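Local coordinates for protein formiminoglutamase (Trypanosoma cruzi, PDB 4MYK) that hydrolyses formiminoglutamate as an arginase-like manganese metalloenzyme built on the arginase/deacetylase fold, at residues K178-F183 and Q196-H201. The protein carries 1 engineered substitution. Sequence-based numbering, arbitrary orientation.
Sequences KRFVEF and QYVRDH
Phe-180 and Val-198 face each other where the end of helix 192-200 packs on the first half of strand 180-185, their CA atoms 8.4 Å apart. No hydrogen bond links the segments; just before the strand and just after the helix, Lys-178 and His-201 come closest, CA to CA 7.2 Å.

Val-198 carries the contact: compact and branched, it offers one methyl to each of two alternate strand residues. CG1, anti to the backbone N (chi1 171°), meets the edge of the Phe-180 ring near its plane, 4.2 Å from CD2; a flat apolar ring suits this buried spot. CG2 lies 3.9 Å from Glu-182 OE2, a van der Waals contact against a carboxylate whose chain bends at chi2 (-84°). An acid suits this place because OE1 accepts a hydrogen bond from Asn-144 ND2 on the adjacent strand. The Glu-182 side chain lies about 5 Å from that of Asp-146, a manganese ligand.

Leu-205 of strand 204-207 touches both Glu-182 and Val-198, so all three elements of this beta-alpha-beta unit of the parallel sheet meet here, while Val-181 and Phe-183 turn to helix 216-227.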
ATOM      1  N   LYS A 178      30.443 -13.184 -12.312  1.00 18.47           N
ATOM      2  CA  LYS A 178      30.817 -12.070 -11.450  1.00 20.10           C
ATOM      3  C   LYS A 178      30.050 -10.828 -11.858  1.00 17.63           C
ATOM      4  O   LYS A 178      30.043  -9.833 -11.143  1.00 19.04           O
ATOM      5  CB  LYS A 178      32.310 -11.768 -11.538  1.00 21.42           C
ATOM      6  CG  LYS A 178      33.219 -12.954 -11.352  1.00 27.18           C
ATOM      7  CD  LYS A 178      34.682 -12.508 -11.447  1.00 31.08           C
ATOM      8  CE  LYS A 178      35.532 -13.542 -12.193  1.00 35.43           C
ATOM      9  NZ  LYS A 178      36.945 -13.111 -12.399  1.00 32.50           N
ATOM     10  N   ARG A 179      29.417 -10.879 -13.024  1.00 17.99           N
ATOM     11  CA  ARG A 179      28.674  -9.722 -13.531  1.00 19.18           C
ATOM     12  C   ARG A 179      27.163  -9.948 -13.539  1.00 16.09           C
ATOM     13  O   ARG A 179      26.427  -9.310 -14.281  1.00 13.78           O
ATOM     14  CB  ARG A 179      29.207  -9.300 -14.899  1.00 18.69           C
ATOM     15  CG  ARG A 179      30.611  -8.714 -14.793  1.00 17.78           C
ATOM     16  CD  ARG A 179      31.236  -8.472 -16.144  1.00 17.49           C
ATOM     17  NE  ARG A 179      30.486  -7.504 -16.932  1.00 18.20           N
ATOM     18  CZ  ARG A 179      30.862  -7.089 -18.135  1.00 18.63           C
ATOM     19  NH1 ARG A 179      31.979  -7.562 -18.673  1.00 21.98           N
ATOM     20  NH2 ARG A 179      30.130  -6.206 -18.796  1.00 20.04           N
ATOM     21  N   PHE A 180      26.723 -10.856 -12.673  1.00 20.15           N
ATOM     22  CA  PHE A 180      25.305 -11.147 -12.515  1.00 18.82           C
ATOM     23  C   PHE A 180      24.797 -10.805 -11.116  1.00 17.80           C
ATOM     24  O   PHE A 180      25.342 -11.248 -10.112  1.00 18.42           O
ATOM     25  CB  PHE A 180      24.998 -12.604 -12.868  1.00 17.63           C
ATOM     26  CG  PHE A 180      23.578 -12.996 -12.610  1.00 16.29           C
ATOM     27  CD1 PHE A 180      22.547 -12.413 -13.317  1.00 17.00           C
ATOM     28  CD2 PHE A 180      23.273 -13.952 -11.663  1.00 19.26           C
ATOM     29  CE1 PHE A 180      21.234 -12.774 -13.073  1.00 18.26           C
ATOM     30  CE2 PHE A 180      21.960 -14.316 -11.421  1.00 19.37           C
ATOM     31  CZ  PHE A 180      20.944 -13.728 -12.127  1.00 13.92           C
ATOM     32  N   VAL A 181      23.743 -10.003 -11.064  1.00 18.62           N
ATOM     33  CA  VAL A 181      23.151  -9.622  -9.791  1.00 19.08           C
ATOM     34  C   VAL A 181      21.666  -9.997  -9.723  1.00 17.93           C
ATOM     35  O   VAL A 181      20.895  -9.718 -10.641  1.00 16.65           O
ATOM     36  CB  VAL A 181      23.327  -8.117  -9.506  1.00 19.23           C
ATOM     37  CG1 VAL A 181      22.639  -7.741  -8.205  1.00 16.06           C
ATOM     38  CG2 VAL A 181      24.801  -7.761  -9.463  1.00 17.64           C
ATOM     39  N   GLU A 182      21.297 -10.664  -8.634  1.00 18.18           N
ATOM     40  CA  GLU A 182      19.904 -10.883  -8.276  1.00 19.54           C
ATOM     41  C   GLU A 182      19.538  -9.733  -7.360  1.00 17.26           C
ATOM     42  O   GLU A 182      20.126  -9.578  -6.294  1.00 17.23           O
ATOM     43  CB  GLU A 182      19.740 -12.205  -7.529  1.00 20.99           C
ATOM     44  CG  GLU A 182      20.135 -13.441  -8.329  1.00 20.93           C
ATOM     45  CD  GLU A 182      19.026 -13.952  -9.239  1.00 22.78           C
ATOM     46  OE1 GLU A 182      18.119 -13.178  -9.597  1.00 18.39           O
ATOM     47  OE2 GLU A 182      19.063 -15.147  -9.603  1.00 30.03           O
ATOM     48  N   PHE A 183      18.580  -8.921  -7.785  1.00 16.38           N
ATOM     49  CA  PHE A 183      18.276  -7.683  -7.089  1.00 15.92           C
ATOM     50  C   PHE A 183      16.887  -7.684  -6.466  1.00 15.02           C
ATOM     51  O   PHE A 183      15.895  -7.912  -7.153  1.00 16.60           O
ATOM     52  CB  PHE A 183      18.399  -6.510  -8.052  1.00 15.20           C
ATOM     53  CG  PHE A 183      18.478  -5.188  -7.372  1.00 15.23           C
ATOM     54  CD1 PHE A 183      17.322  -4.482  -7.060  1.00 16.50           C
ATOM     55  CD2 PHE A 183      19.706  -4.650  -7.026  1.00 16.08           C
ATOM     56  CE1 PHE A 183      17.389  -3.263  -6.420  1.00 13.97           C
ATOM     57  CE2 PHE A 183      19.782  -3.427  -6.386  1.00 19.32           C
ATOM     58  CZ  PHE A 183      18.625  -2.729  -6.085  1.00 19.16           C
ATOM     59  N   GLN A 196      23.030 -21.008  -3.528  1.00 20.55           N
ATOM     60  CA  GLN A 196      24.284 -21.733  -3.718  1.00 21.72           C
ATOM     61  C   GLN A 196      24.781 -21.701  -5.173  1.00 20.22           C
ATOM     62  O   GLN A 196      25.937 -21.368  -5.430  1.00 19.86           O
ATOM     63  CB  GLN A 196      24.107 -23.173  -3.231  1.00 19.25           C
ATOM     64  CG  GLN A 196      25.174 -24.122  -3.682  1.00 20.94           C
ATOM     65  CD  GLN A 196      24.991 -25.516  -3.109  1.00 22.84           C
ATOM     66  OE1 GLN A 196      24.617 -26.448  -3.825  1.00 24.28           O
ATOM     67  NE2 GLN A 196      25.256 -25.665  -1.817  1.00 22.26           N
ATOM     68  N   TYR A 197      23.901 -22.032  -6.118  1.00 19.65           N
ATOM     69  CA  TYR A 197      24.240 -22.036  -7.551  1.00 21.12           C
ATOM     70  C   TYR A 197      24.765 -20.686  -8.067  1.00 22.34           C
ATOM     71  O   TYR A 197      25.823 -20.607  -8.683  1.00 21.93           O
ATOM     72  CB  TYR A 197      23.033 -22.492  -8.392  1.00 22.47           C
ATOM     73  CG  TYR A 197      23.290 -22.526  -9.893  1.00 28.00           C
ATOM     74  CD1 TYR A 197      22.820 -21.519 -10.730  1.00 25.03           C
ATOM     75  CD2 TYR A 197      24.015 -23.562 -10.467  1.00 35.28           C
ATOM     76  CE1 TYR A 197      23.066 -21.547 -12.104  1.00 30.90           C
ATOM     77  CE2 TYR A 197      24.265 -23.601 -11.835  1.00 33.17           C
ATOM     78  CZ  TYR A 197      23.790 -22.593 -12.651  1.00 31.19           C
ATOM     79  OH  TYR A 197      24.038 -22.645 -14.013  1.00 30.95           O
ATOM     80  N   VAL A 198      24.003 -19.627  -7.833  1.00 23.41           N
ATOM     81  CA  VAL A 198      24.420 -18.280  -8.205  1.00 22.62           C
ATOM     82  C   VAL A 198      25.763 -17.923  -7.584  1.00 22.05           C
ATOM     83  O   VAL A 198      26.683 -17.481  -8.272  1.00 22.54           O
ATOM     84  CB  VAL A 198      23.400 -17.223  -7.724  1.00 23.84           C
ATOM     85  CG1 VAL A 198      23.958 -15.821  -7.933  1.00 23.05           C
ATOM     86  CG2 VAL A 198      22.058 -17.399  -8.427  1.00 23.85           C
ATOM     87  N   ARG A 199      25.869 -18.099  -6.273  1.00 23.86           N
ATOM     88  CA  ARG A 199      27.083 -17.716  -5.577  1.00 20.96           C
ATOM     89  C   ARG A 199      28.258 -18.566  -6.004  1.00 21.41           C
ATOM     90  O   ARG A 199      29.372 -18.060  -6.128  1.00 20.19           O
ATOM     91  CB  ARG A 199      26.866 -17.724  -4.067  1.00 23.11           C
ATOM     92  CG  ARG A 199      26.164 -16.449  -3.602  1.00 23.97           C
ATOM     93  CD  ARG A 199      25.453 -16.630  -2.282  1.00 24.90           C
ATOM     94  NE  ARG A 199      25.014 -15.354  -1.728  1.00 29.02           N
ATOM     95  CZ  ARG A 199      24.369 -15.217  -0.569  1.00 32.98           C
ATOM     96  NH1 ARG A 199      24.077 -16.289   0.167  1.00 25.89           N
ATOM     97  NH2 ARG A 199      24.014 -14.005  -0.146  1.00 28.00           N
ATOM     98  N   ASP A 200      28.005 -19.847  -6.263  1.00 20.22           N
ATOM     99  CA  ASP A 200      29.041 -20.736  -6.795  1.00 21.86           C
ATOM    100  C   ASP A 200      29.438 -20.363  -8.222  1.00 23.38           C
ATOM    101  O   ASP A 200      30.422 -20.863  -8.760  1.00 25.27           O
ATOM    102  CB  ASP A 200      28.600 -22.198  -6.741  1.00 23.34           C
ATOM    103  CG  ASP A 200      28.807 -22.822  -5.367  1.00 22.19           C
ATOM    104  OD1 ASP A 200      29.324 -22.140  -4.457  1.00 24.16           O
ATOM    105  OD2 ASP A 200      28.441 -24.002  -5.202  1.00 23.44           O
ATOM    106  N   HIS A 201      28.653 -19.488  -8.834  1.00 22.28           N
ATOM    107  CA  HIS A 201      28.993 -18.944 -10.133  1.00 22.81           C
ATOM    108  C   HIS A 201      29.523 -17.534  -9.963  1.00 20.69           C
ATOM    109  O   HIS A 201      29.761 -16.833 -10.941  1.00 25.16           O
ATOM    110  CB  HIS A 201      27.775 -18.953 -11.060  1.00 24.75           C
ATOM    111  CG  HIS A 201      27.581 -20.247 -11.788  1.00 26.56           C
ATOM    112  ND1 HIS A 201      26.930 -21.326 -11.230  1.00 31.06           N
ATOM    113  CD2 HIS A 201      27.956 -20.635 -13.029  1.00 27.61           C
ATOM    114  CE1 HIS A 201      26.917 -22.325 -12.094  1.00 30.92           C
ATOM    115  NE2 HIS A 201      27.529 -21.931 -13.194  1.00 31.33           N
TER